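PDB 6IF3: Arf-GAP with coiled-coil, ANK repeat and PH domain-containing protein 2 from Homo sapiens, which acts as a GTPase-activating protein for the small GTPase ARF6 and, through the ankyrin-repeat domain that this fragment contains, interacts with RAB35. Local coordinates for residues A[48-51]-A[52-56]; A[63-66]-A[67-71]; A[92-95]-A[96-100]. All blocks are in the same frame, centred on the assembly; numbering follows the deposited sequence.

Interaction 1: A[48-51]-A[52-56]; sequences PLIQ and AVLGG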
loop_
_atom_site.group_PDB
_atom_site.type_symbol
_atom_site.label_atom_id
_atom_site.label_comp_id
_atom_site.label_asym_id
_atom_site.label_seq_id
_atom_site.Cartn_x
_atom_site.Cartn_y
_atom_site.Cartn_z
ATOM N N PRO A 48 -5.121 15.339 -24.660
ATOM C CA PRO A 48 -5.778 16.235 -23.696
ATOM C C PRO A 48 -5.672 15.735 -22.268
ATOM O O PRO A 48 -5.418 16.577 -21.397
ATOM C CB PRO A 48 -7.249 16.279 -24.205
ATOM C CG PRO A 48 -7.079 16.103 -25.741
ATOM C CD PRO A 48 -5.977 15.066 -25.836
ATOM N N LEU A 49 -5.798 14.436 -22.037
ATOM C CA LEU A 49 -5.789 13.982 -20.650
ATOM C C LEU A 49 -4.389 14.087 -20.102
ATOM O O LEU A 49 -4.229 14.446 -18.918
ATOM C CB LEU A 49 -6.345 12.576 -20.537
ATOM C CG LEU A 49 -6.462 11.989 -19.136
ATOM C CD1 LEU A 49 -7.267 12.936 -18.216
ATOM C CD2 LEU A 49 -7.145 10.611 -19.213
ATOM N N ILE A 50 -3.370 13.833 -20.923
ATOM C CA ILE A 50 -2.017 14.061 -20.442
ATOM C C ILE A 50 -1.798 15.568 -20.157
ATOM O O ILE A 50 -1.171 15.914 -19.155
ATOM C CB ILE A 50 -0.960 13.498 -21.429
ATOM C CG1 ILE A 50 -0.960 11.971 -21.340
ATOM C CG2 ILE A 50 0.405 14.077 -21.158
ATOM C CD1 ILE A 50 -0.154 11.308 -22.440
ATOM N N GLN A 51 -2.324 16.459 -21.000
ATOM C CA GLN A 51 -2.225 17.886 -20.700
ATOM C C GLN A 51 -2.930 18.247 -19.399
ATOM O O GLN A 51 -2.472 19.131 -18.675
ATOM C CB GLN A 51 -2.801 18.724 -21.857
ATOM C CG GLN A 51 -1.854 18.657 -23.099
ATOM C CD GLN A 51 -0.488 19.256 -22.807
ATOM O OE1 GLN A 51 -0.385 20.371 -22.301
ATOM N NE2 GLN A 51 0.558 18.517 -23.110
ATOM N N ALA A 52 -4.051 17.580 -19.112
ATOM C CA ALA A 52 -4.796 17.843 -17.866
ATOM C C ALA A 52 -3.956 17.455 -16.667
ATOM O O ALA A 52 -3.928 18.158 -15.643
ATOM C CB ALA A 52 -6.106 17.093 -17.853
ATOM N N VAL A 53 -3.228 16.356 -16.814
ATOM C CA VAL A 53 -2.336 15.901 -15.735
ATOM C C VAL A 53 -1.235 16.943 -15.510
ATOM O O VAL A 53 -1.007 17.426 -14.382
ATOM C CB VAL A 53 -1.727 14.532 -16.069
ATOM C CG1 VAL A 53 -0.558 14.217 -15.072
ATOM C CG2 VAL A 53 -2.819 13.451 -16.023
ATOM N N LEU A 54 -0.564 17.326 -16.587
ATOM C CA LEU A 54 0.526 18.305 -16.488
ATOM C C LEU A 54 0.068 19.643 -15.899
ATOM O O LEU A 54 0.844 20.322 -15.193
ATOM C CB LEU A 54 1.149 18.549 -17.859
ATOM C CG LEU A 54 1.834 17.356 -18.552
ATOM C CD1 LEU A 54 2.302 17.750 -19.945
ATOM C CD2 LEU A 54 3.005 16.836 -17.750
ATOM N N GLY A 55 -1.174 20.037 -16.221
ATOM C CA GLY A 55 -1.739 21.299 -15.735
ATOM C C GLY A 55 -2.090 21.274 -14.254
ATOM O O GLY A 55 -2.267 22.322 -13.616
ATOM N N GLY A 56 -2.190 20.063 -13.722
ATOM C CA GLY A 56 -2.410 19.851 -12.295
ATOM C C GLY A 56 -3.829 19.821 -11.748
ATOM O O GLY A 56 -4.019 19.613 -10.555
#
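Four successive i to i+4 hydrogen bonds join residues 48-51 to residues 52-56 and carry the helix 48-55 through this short span. Ala-52 N donates to Pro-48 O at 2.8 Å, Val-53 N to Leu-49 O, Leu-54 N to Ile-50 O and Gly-55 N to Gln-51 O. The third is the straightest, with 171° at the hydrogen between Leu-54 N and Ile-50 O; the other three lie near 150°. Each carbonyl of 48-51 therefore has a backbone donor. At the start of the helix the N-H of Ile-50, in the first turn, where no helical carbonyl lies four residues back, is met by the hydroxyl OG1 of Thr-47. At its far end Gly-56 N donates to Val-53 O at 3.0 Å, and Gly-55 O accepts from NH1 of Arg-174. Gly-56 leaves the helix with positive phi, where a side chain would press against the preceding carbonyl oxygen.

The side chains add modest apolar contacts between neighbouring turns. Ile-50 CG2 approaches Leu-54 CD1 at 4.3 Å, and Leu-49 CD1 stands equally far from Ala-52 CB. Gln-51 bends at its second torsion (chi2 -63°), which swings its amide across the helix surface to the Leu-54 side, Gln-51 NE2 lying 3.7 Å from Leu-54 CD1, a van der Waals approach to a methyl.

Ala-52 lies against helix 58-66, Val-53 against helix 91-99 and Pro-48 against helix 10-19. A short helix followed by an antiparallel partner, packed here between helix 10-19 and the helices of ANK 2, is the first helix of an ankyrin repeat, ANK 1.

Interaction 2: A[63-66]-A[67-71]; sequences FLLQ and NGANV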
loop_
_atom_site.group_PDB
_atom_site.type_symbol
_atom_site.label_atom_id
_atom_site.label_comp_id
_atom_site.label_asym_id
_atom_site.label_seq_id
_atom_site.Cartn_x
_atom_site.Cartn_y
_atom_site.Cartn_z
ATOM N N PHE A 63 -13.464 15.899 -16.103
ATOM C CA PHE A 63 -14.270 16.313 -17.263
ATOM C C PHE A 63 -13.935 15.494 -18.522
ATOM O O PHE A 63 -14.837 15.026 -19.242
ATOM C CB PHE A 63 -14.048 17.810 -17.509
ATOM C CG PHE A 63 -14.813 18.367 -18.670
ATOM C CD1 PHE A 63 -16.092 18.844 -18.495
ATOM C CD2 PHE A 63 -14.232 18.431 -19.940
ATOM C CE1 PHE A 63 -16.821 19.387 -19.561
ATOM C CE2 PHE A 63 -14.959 18.969 -21.022
ATOM C CZ PHE A 63 -16.245 19.441 -20.829
ATOM N N LEU A 64 -12.650 15.316 -18.786
ATOM C CA LEU A 64 -12.233 14.535 -19.943
ATOM C C LEU A 64 -12.699 13.080 -19.842
ATOM O O LEU A 64 -13.240 12.529 -20.787
ATOM C CB LEU A 64 -10.716 14.607 -20.094
ATOM C CG LEU A 64 -10.253 15.975 -20.592
ATOM C CD1 LEU A 64 -8.720 16.093 -20.511
ATOM C CD2 LEU A 64 -10.724 16.196 -22.074
ATOM N N LEU A 65 -12.532 12.459 -18.683
ATOM C CA LEU A 65 -13.005 11.086 -18.485
ATOM C C LEU A 65 -14.517 10.969 -18.673
ATOM O O LEU A 65 -15.002 10.005 -19.259
ATOM C CB LEU A 65 -12.608 10.586 -17.088
ATOM C CG LEU A 65 -11.113 10.355 -16.913
ATOM C CD1 LEU A 65 -10.767 10.052 -15.432
ATOM C CD2 LEU A 65 -10.576 9.255 -17.830
ATOM N N GLN A 66 -15.258 11.966 -18.175
ATOM C CA GLN A 66 -16.716 11.991 -18.306
ATOM C C GLN A 66 -17.132 12.164 -19.755
ATOM O O GLN A 66 -18.250 11.849 -20.116
ATOM C CB GLN A 66 -17.311 13.123 -17.477
ATOM C CG GLN A 66 -17.225 12.874 -15.994
ATOM C CD GLN A 66 -17.477 14.131 -15.195
ATOM O OE1 GLN A 66 -17.763 15.196 -15.755
ATOM N NE2 GLN A 66 -17.351 14.024 -13.880
ATOM N N ASN A 67 -16.218 12.669 -20.581
ATOM C CA ASN A 67 -16.551 12.897 -21.986
ATOM C C ASN A 67 -15.821 11.903 -22.910
ATOM O O ASN A 67 -15.682 12.138 -24.108
ATOM C CB ASN A 67 -16.244 14.349 -22.363
ATOM C CG ASN A 67 -17.274 15.300 -21.817
ATOM O OD1 ASN A 67 -18.298 15.504 -22.440
ATOM N ND2 ASN A 67 -17.029 15.857 -20.634
ATOM N N GLY A 68 -15.395 10.788 -22.338
ATOM C CA GLY A 68 -14.955 9.619 -23.084
ATOM C C GLY A 68 -13.459 9.420 -23.260
ATOM O O GLY A 68 -13.037 8.590 -24.079
ATOM N N ALA A 69 -12.655 10.163 -22.510
ATOM C CA ALA A 69 -11.205 9.990 -22.613
ATOM C C ALA A 69 -10.805 8.587 -22.223
ATOM O O ALA A 69 -11.326 8.032 -21.246
ATOM C CB ALA A 69 -10.451 10.987 -21.739
ATOM N N ASN A 70 -9.856 8.040 -22.974
ATOM C CA ASN A 70 -9.232 6.759 -22.637
ATOM C C ASN A 70 -8.204 6.988 -21.544
ATOM O O ASN A 70 -7.185 7.614 -21.786
ATOM C CB ASN A 70 -8.580 6.181 -23.905
ATOM C CG ASN A 70 -7.938 4.850 -23.697
ATOM O OD1 ASN A 70 -7.766 4.368 -22.577
ATOM N ND2 ASN A 70 -7.547 4.230 -24.820
ATOM N N VAL A 71 -8.460 6.451 -20.348
ATOM C CA VAL A 71 -7.598 6.680 -19.173
ATOM C C VAL A 71 -6.218 6.060 -19.378
ATOM O O VAL A 71 -5.277 6.421 -18.694
ATOM C CB VAL A 71 -8.281 6.133 -17.905
ATOM C CG1 VAL A 71 -8.217 4.611 -17.854
ATOM C CG2 VAL A 71 -7.685 6.785 -16.637
HETATM O O HOH W 1 -13.736 7.784 -20.122
HETATM O O HOH W 2 -19.407 16.391 -18.565
#
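Leu-64 O takes two backbone donors where helix 58-66 gives way to the loop 67-71: Ala-69 N at 3.0 Å and Asn-67 N, which reach it from opposite faces of the carbonyl plane. With Gly-68 N bonded to Leu-65 O, the 6→1 and 5→2 pattern of a Schellman motif is complete, and Gly-68, with positive phi, is its C-prime residue. A water bridges Leu-65 O and Ala-69 O, donating to both.

The side chain of Asn-67 folds back onto the preceding turn. Asn-67 ND2 donates to Phe-63 O at 2.7 Å, nearly straight (169°), with the acceptor close to the amide plane. The same nitrogen lies 3.5 Å above the centre of the Phe-63 ring, the ring and amide planes being inclined by 41°. Phe-63 CG stands opposite its own nitrogen (chi1 180°), which brings the ring beneath that amide. A leucine in place of Asn-67 would probably cost Phe-63 O its short, straight bond, leaving the weak one from the backbone N-H at this position, and take the polar cover from the ring face.

Below the turn, Ala-69 CB meets Leu-64 CB at 4.0 Å, and Leu-65 CD2 reaches Val-71 CB at 3.9 Å. Phe-63 continues onto Leu-23, Met-26 and Leu-30 of helix 23-31, Leu-64 onto helix 48-55, and Leu-65 with Val-71 onto Phe-97 of helix 91-99, so the turn spans three neighbouring helices.

Interaction 3: A[92-95]-A[96-100]; sequences GQVC and LFLKR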
loop_
_atom_site.group_PDB
_atom_site.type_symbol
_atom_site.label_atom_id
_atom_site.label_comp_id
_atom_site.label_asym_id
_atom_site.label_seq_id
_atom_site.Cartn_x
_atom_site.Cartn_y
_atom_site.Cartn_z
ATOM N N GLY A 92 -3.796 13.193 -6.046
ATOM C CA GLY A 92 -5.237 13.180 -6.294
ATOM C C GLY A 92 -5.571 12.607 -7.670
ATOM O O GLY A 92 -6.522 11.824 -7.792
ATOM N N GLN A 93 -4.803 12.987 -8.680
ATOM C CA GLN A 93 -4.994 12.426 -10.009
ATOM C C GLN A 93 -4.698 10.935 -10.034
ATOM O O GLN A 93 -5.390 10.191 -10.719
ATOM C CB GLN A 93 -4.133 13.153 -11.049
ATOM C CG GLN A 93 -4.565 14.595 -11.277
ATOM C CD GLN A 93 -3.582 15.352 -12.169
ATOM O OE1 GLN A 93 -2.482 14.876 -12.447
ATOM N NE2 GLN A 93 -3.990 16.536 -12.617
ATOM N N VAL A 94 -3.683 10.483 -9.292
ATOM C CA VAL A 94 -3.403 9.035 -9.189
ATOM C C VAL A 94 -4.639 8.307 -8.617
ATOM O O VAL A 94 -5.086 7.278 -9.121
ATOM C CB VAL A 94 -2.148 8.774 -8.314
ATOM C CG1 VAL A 94 -2.019 7.277 -7.934
ATOM C CG2 VAL A 94 -0.893 9.236 -9.075
ATOM N N CYS A 95 -5.230 8.860 -7.566
ATOM C CA CYS A 95 -6.385 8.241 -6.953
ATOM C C CYS A 95 -7.563 8.149 -7.942
ATOM O O CYS A 95 -8.172 7.097 -8.076
ATOM C CB CYS A 95 -6.796 9.017 -5.704
ATOM S SG CYS A 95 -8.051 8.207 -4.758
ATOM N N LEU A 96 -7.837 9.246 -8.638
ATOM C CA LEU A 96 -8.908 9.276 -9.641
ATOM C C LEU A 96 -8.696 8.219 -10.733
ATOM O O LEU A 96 -9.582 7.427 -11.033
ATOM C CB LEU A 96 -8.974 10.664 -10.251
ATOM C CG LEU A 96 -9.917 10.734 -11.469
ATOM C CD1 LEU A 96 -11.364 10.619 -11.078
ATOM C CD2 LEU A 96 -9.629 12.026 -12.243
ATOM N N PHE A 97 -7.496 8.190 -11.278
ATOM C CA PHE A 97 -7.207 7.246 -12.355
ATOM C C PHE A 97 -7.319 5.811 -11.878
ATOM O O PHE A 97 -7.855 4.975 -12.599
ATOM C CB PHE A 97 -5.814 7.506 -12.955
ATOM C CG PHE A 97 -5.702 8.824 -13.659
ATOM C CD1 PHE A 97 -6.823 9.433 -14.233
ATOM C CD2 PHE A 97 -4.477 9.477 -13.744
ATOM C CE1 PHE A 97 -6.714 10.673 -14.875
ATOM C CE2 PHE A 97 -4.347 10.709 -14.373
ATOM C CZ PHE A 97 -5.457 11.315 -14.941
ATOM N N LEU A 98 -6.830 5.515 -10.676
ATOM C CA LEU A 98 -6.948 4.155 -10.153
ATOM C C LEU A 98 -8.437 3.767 -10.018
ATOM O O LEU A 98 -8.819 2.652 -10.388
ATOM C CB LEU A 98 -6.201 4.037 -8.816
ATOM C CG LEU A 98 -4.675 4.102 -8.966
ATOM C CD1 LEU A 98 -4.025 4.143 -7.575
ATOM C CD2 LEU A 98 -4.160 2.866 -9.729
ATOM N N LYS A 99 -9.283 4.675 -9.515
ATOM C CA LYS A 99 -10.703 4.377 -9.345
ATOM C C LYS A 99 -11.424 4.282 -10.680
ATOM O O LYS A 99 -12.494 3.676 -10.772
ATOM C CB LYS A 99 -11.373 5.435 -8.474
ATOM C CG LYS A 99 -11.002 5.267 -7.023
ATOM C CD LYS A 99 -11.359 6.472 -6.184
ATOM C CE LYS A 99 -12.859 6.723 -6.150
ATOM N NZ LYS A 99 -13.693 5.650 -5.515
ATOM N N ARG A 100 -10.826 4.858 -11.715
ATOM C CA ARG A 100 -11.437 4.809 -13.044
ATOM C C ARG A 100 -10.860 3.710 -13.932
ATOM O O ARG A 100 -11.028 3.740 -15.148
ATOM C CB ARG A 100 -11.306 6.166 -13.734
ATOM C CG ARG A 100 -12.178 7.236 -13.112
ATOM C CD ARG A 100 -13.621 6.775 -12.972
ATOM N NE ARG A 100 -14.133 7.034 -11.631
ATOM C CZ ARG A 100 -14.457 8.241 -11.183
ATOM N NH1 ARG A 100 -14.343 9.295 -11.979
ATOM N NH2 ARG A 100 -14.891 8.395 -9.945
#
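Val-94 and Leu-98 lie side by side on the second helix of an ankyrin repeat, ANK 2, pointing the same way with Val-94 CG1 3.7 Å from Leu-98 CD1. Beneath them the backbone is regular: Leu-96 N, Phe-97 N, Leu-98 N and Lys-99 N donate in turn to the carbonyls of Gly-92, Gln-93, Val-94 and Cys-95. All four bonds are of ordinary helical length and close to straight, so every carbonyl of 92-95 is engaged one turn on.

The tight part is the buried flank. Val-94 also touches Ala-85 and Thr-86 of helix 81-88, and Leu-98 rests on Leu-129 and Ala-133 of helix 124-141. Leu-96 and Phe-97 turn to Cys-61 of helix 58-66, while Phe-97 also meets Leu-49 and Val-53 of helix 48-55. The polar end of Gln-93 is accounted for within this interior: OE1 is hydrogen-bonded to His-90 ND1, and NE2 makes a weak bond to Ser-57 O.

The looser side begins at Lys-99, which is exposed. Its aliphatic part runs past Cys-95, Lys-99 CD lying 4.0 Å from Cys-95 SG, before bends at chi3 and chi4 (63° and 64°) lead the amine away. Arg-100, also exposed, is the first residue to leave helical angles, and its N-H makes weak bonds to Leu-96 O and Phe-97 O.

Back on the buried flank, Gln-93 O sits over one face of the Phe-97 ring, 3.1 Å above its plane and displaced toward the rim, with Phe-97 CD2 the nearest ring carbon at 3.2 Å.

Interactions 1, 2 and 3 follow one another along the chain, their centres 12 to 13 Å apart. The first two belong to ANK 1, lying on helix 48-55 and at the end of helix 58-66; the third is on helix 91-99 of ANK 2. All three meet directly. Leu-64 CD1 packs 3.9 Å from Ala-52 CB, joining the two helices of one repeat, whereas Val-53 CG2 to Phe-97 CE2 (3.5 Å) and Val-71 CG2 to Phe-97 CD1 (3.7 Å) join successive repeats. Phe-97 thus touches both interactions of ANK 1. This largely apolar interior, consistent with stacked ankyrin repeats, connects the units of the domain required for RAB35 interaction.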